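Local coordinates for protein RNA-dependent RNA polymerase (Toscana virus, PDB 6QW0) that probably cleaves capped host RNA with its manganese-binding cap-snatching endonuclease domain, supplying primers for viral transcription, at residues 173-178 and 184-189. Residues are numbered along the deposited sequence; the frame is centred on the assembly and turned at random.
Sequences NGVVSN and EEVNEI. With SO4 (sulfate ion), chain F.
V175 meets 184-189 through a single methyl, CG2, which lies 3.9 Å from CG2 of I189 and 4.2 Å from CG1 of V186. With chi1 at 164°, CG1 is anti to the backbone N, and CG2, anti to the carbonyl carbon, is the branch that reaches 184-189. V186 and I189, at i and i+3 on the helix, come to this methyl from different directions, the V186 CG1 - V175 CG2 - I189 CG2 angle being about 114°. I189 points its CA–CB bond at the strand and crosses V175 at about a right angle, offering CG2, whereas that of V186 runs past the strand and V186 reaches V175 with CG1. Both contacts are apolar, and the backbones come near each other at V175 and V186, whose CA atoms are 6.5 Å apart. In this nuclease of the PD-(D/E)XK clan, strand 174-177 pairs antiparallel with both 163-171 and 22-25, and a short connection leads from it to helix 183-203, which packs on the mixed sheet. V175 also rests on I168 and V190, and I189 on V170, in a buried layer with the I189 side chain about 12 Å from a bound manganese ion. Just before the strand, N173 ND2 gives a weak hydrogen bond to O1 of a sulfate ion (3.3 Å, N-H...O 163°); the ion, probably from the crystallisation liquor, is also hydrogen-bonded to A136 N.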
ATOM      1  N   ASN A 173      15.629  -3.529  -2.388  1.00 24.88           N
ATOM      2  CA  ASN A 173      15.996  -3.692  -3.790  1.00 27.73           C
ATOM      3  C   ASN A 173      14.820  -4.074  -4.684  1.00 24.42           C
ATOM      4  O   ASN A 173      15.033  -4.532  -5.801  1.00 26.41           O
ATOM      5  CB  ASN A 173      17.109  -4.734  -3.924  1.00 31.38           C
ATOM      6  CG  ASN A 173      18.421  -4.254  -3.339  1.00 31.11           C
ATOM      7  OD1 ASN A 173      18.918  -3.198  -3.706  1.00 35.39           O
ATOM      8  ND2 ASN A 173      18.974  -5.024  -2.414  1.00 37.35           N
ATOM      9  N   GLY A 174      13.582  -3.893  -4.241  1.00 23.99           N
ATOM     10  CA  GLY A 174      12.503  -4.220  -5.158  1.00 27.84           C
ATOM     11  C   GLY A 174      11.169  -4.326  -4.443  1.00 25.20           C
ATOM     12  O   GLY A 174      11.012  -3.862  -3.322  1.00 22.97           O
ATOM     13  N   VAL A 175      10.226  -4.968  -5.130  1.00 21.61           N
ATOM     14  CA  VAL A 175       8.843  -5.084  -4.691  1.00 20.32           C
ATOM     15  C   VAL A 175       8.350  -6.472  -5.046  1.00 22.09           C
ATOM     16  O   VAL A 175       8.663  -6.983  -6.124  1.00 23.93           O
ATOM     17  CB  VAL A 175       7.970  -4.007  -5.377  1.00 24.51           C
ATOM     18  CG1 VAL A 175       6.501  -4.323  -5.251  1.00 24.62           C
ATOM     19  CG2 VAL A 175       8.278  -2.620  -4.816  1.00 25.37           C
ATOM     20  N   VAL A 176       7.590  -7.090  -4.142  1.00 21.11           N
ATOM     21  CA  VAL A 176       6.796  -8.272  -4.459  1.00 19.95           C
ATOM     22  C   VAL A 176       5.340  -7.835  -4.477  1.00 21.91           C
ATOM     23  O   VAL A 176       4.834  -7.315  -3.476  1.00 21.91           O
ATOM     24  CB  VAL A 176       7.025  -9.405  -3.454  1.00 21.81           C
ATOM     25  CG1 VAL A 176       6.141 -10.598  -3.803  1.00 25.83           C
ATOM     26  CG2 VAL A 176       8.499  -9.809  -3.470  1.00 22.97           C
ATOM     27  N   SER A 177       4.673  -8.029  -5.615  1.00 21.34           N
ATOM     28  CA  SER A 177       3.301  -7.542  -5.755  1.00 18.77           C
ATOM     29  C   SER A 177       2.584  -8.367  -6.808  1.00 20.15           C
ATOM     30  O   SER A 177       3.203  -8.860  -7.752  1.00 20.63           O
ATOM     31  CB  SER A 177       3.270  -6.059  -6.162  1.00 21.51           C
ATOM     32  OG  SER A 177       1.929  -5.573  -6.219  1.00 21.08           O
ATOM     33  N   ASN A 178       1.260  -8.482  -6.670  1.00 20.80           N
ATOM     34  CA  ASN A 178       0.468  -9.059  -7.747  1.00 20.71           C
ATOM     35  C   ASN A 178      -0.220  -7.991  -8.598  1.00 19.44           C
ATOM     36  O   ASN A 178      -0.985  -8.333  -9.507  1.00 21.96           O
ATOM     37  CB  ASN A 178      -0.541 -10.102  -7.209  1.00 18.88           C
ATOM     38  CG  ASN A 178      -1.441  -9.583  -6.104  1.00 20.89           C
ATOM     39  OD1 ASN A 178      -1.249  -8.498  -5.567  1.00 19.33           O
ATOM     40  ND2 ASN A 178      -2.436 -10.393  -5.745  1.00 18.60           N
ATOM     41  N   GLU A 184       9.070   2.290 -13.465  1.00 24.81           N
ATOM     42  CA  GLU A 184       9.012   3.566 -12.760  1.00 27.70           C
ATOM     43  C   GLU A 184       8.142   3.483 -11.511  1.00 26.84           C
ATOM     44  O   GLU A 184       8.442   4.133 -10.504  1.00 25.63           O
ATOM     45  CB  GLU A 184       8.502   4.655 -13.706  1.00 31.89           C
ATOM     46  CG  GLU A 184       8.077   5.949 -13.038  1.00 41.52           C
ATOM     47  CD  GLU A 184       7.527   6.961 -14.032  1.00 59.02           C
ATOM     48  OE1 GLU A 184       7.083   6.548 -15.125  1.00 60.35           O
ATOM     49  OE2 GLU A 184       7.548   8.173 -13.723  1.00 62.79           O
ATOM     50  N   GLU A 185       7.066   2.691 -11.548  1.00 25.73           N
ATOM     51  CA  GLU A 185       6.230   2.551 -10.362  1.00 24.31           C
ATOM     52  C   GLU A 185       6.949   1.768  -9.270  1.00 21.15           C
ATOM     53  O   GLU A 185       6.838   2.106  -8.086  1.00 22.34           O
ATOM     54  CB  GLU A 185       4.900   1.879 -10.734  1.00 25.10           C
ATOM     55  CG  GLU A 185       3.964   2.796 -11.517  1.00 27.43           C
ATOM     56  CD  GLU A 185       2.876   2.061 -12.292  1.00 28.12           C
ATOM     57  OE1 GLU A 185       2.941   0.825 -12.420  1.00 28.22           O
ATOM     58  OE2 GLU A 185       1.945   2.740 -12.772  1.00 35.10           O
ATOM     59  N   VAL A 186       7.666   0.705  -9.650  1.00 21.80           N
ATOM     60  CA  VAL A 186       8.489  -0.038  -8.695  1.00 20.37           C
ATOM     61  C   VAL A 186       9.535   0.881  -8.079  1.00 20.80           C
ATOM     62  O   VAL A 186       9.727   0.907  -6.858  1.00 22.51           O
ATOM     63  CB  VAL A 186       9.157  -1.237  -9.389  1.00 25.06           C
ATOM     64  CG1 VAL A 186      10.222  -1.885  -8.490  1.00 23.78           C
ATOM     65  CG2 VAL A 186       8.101  -2.262  -9.833  1.00 22.28           C
ATOM     66  N   ASN A 187      10.216   1.649  -8.929  1.00 22.56           N
ATOM     67  CA  ASN A 187      11.267   2.549  -8.459  1.00 25.15           C
ATOM     68  C   ASN A 187      10.736   3.608  -7.497  1.00 25.32           C
ATOM     69  O   ASN A 187      11.436   3.999  -6.557  1.00 24.76           O
ATOM     70  CB  ASN A 187      11.956   3.208  -9.654  1.00 24.39           C
ATOM     71  CG  ASN A 187      12.905   2.270 -10.366  1.00 25.48           C
ATOM     72  OD1 ASN A 187      13.214   1.181  -9.877  1.00 25.94           O
ATOM     73  ND2 ASN A 187      13.386   2.696 -11.529  1.00 29.92           N
ATOM     74  N   GLU A 188       9.517   4.116  -7.721  1.00 19.99           N
ATOM     75  CA  GLU A 188       8.998   5.142  -6.815  1.00 22.11           C
ATOM     76  C   GLU A 188       8.743   4.570  -5.425  1.00 21.99           C
ATOM     77  O   GLU A 188       9.093   5.186  -4.416  1.00 22.94           O
ATOM     78  CB  GLU A 188       7.726   5.770  -7.391  1.00 24.72           C
ATOM     79  CG  GLU A 188       7.313   7.076  -6.700  1.00 22.84           C
ATOM     80  CD  GLU A 188       8.234   8.245  -7.046  1.00 25.57           C
ATOM     81  OE1 GLU A 188       9.052   8.108  -7.981  1.00 27.97           O
ATOM     82  OE2 GLU A 188       8.145   9.281  -6.366  1.00 25.94           O
ATOM     83  N   ILE A 189       8.159   3.370  -5.356  1.00 21.98           N
ATOM     84  CA  ILE A 189       7.953   2.716  -4.070  1.00 22.48           C
ATOM     85  C   ILE A 189       9.288   2.465  -3.371  1.00 23.18           C
ATOM     86  O   ILE A 189       9.462   2.796  -2.192  1.00 24.26           O
ATOM     87  CB  ILE A 189       7.154   1.414  -4.266  1.00 21.25           C
ATOM     88  CG1 ILE A 189       5.719   1.756  -4.707  1.00 24.05           C
ATOM     89  CG2 ILE A 189       7.153   0.579  -2.991  1.00 24.00           C
ATOM     90  CD1 ILE A 189       5.046   0.648  -5.526  1.00 22.93           C
TER
HETATM   91  S   SO4 F 304      18.019  -9.387  -2.790  1.00 61.27           S
HETATM   92  O1  SO4 F 304      17.847  -8.143  -2.044  1.00 61.75           O
HETATM   93  O2  SO4 F 304      17.896  -9.115  -4.219  1.00 58.63           O
HETATM   94  O3  SO4 F 304      16.997 -10.344  -2.387  1.00 53.84           O
HETATM   95  O4  SO4 F 304      19.342  -9.937  -2.498  1.00 65.41           O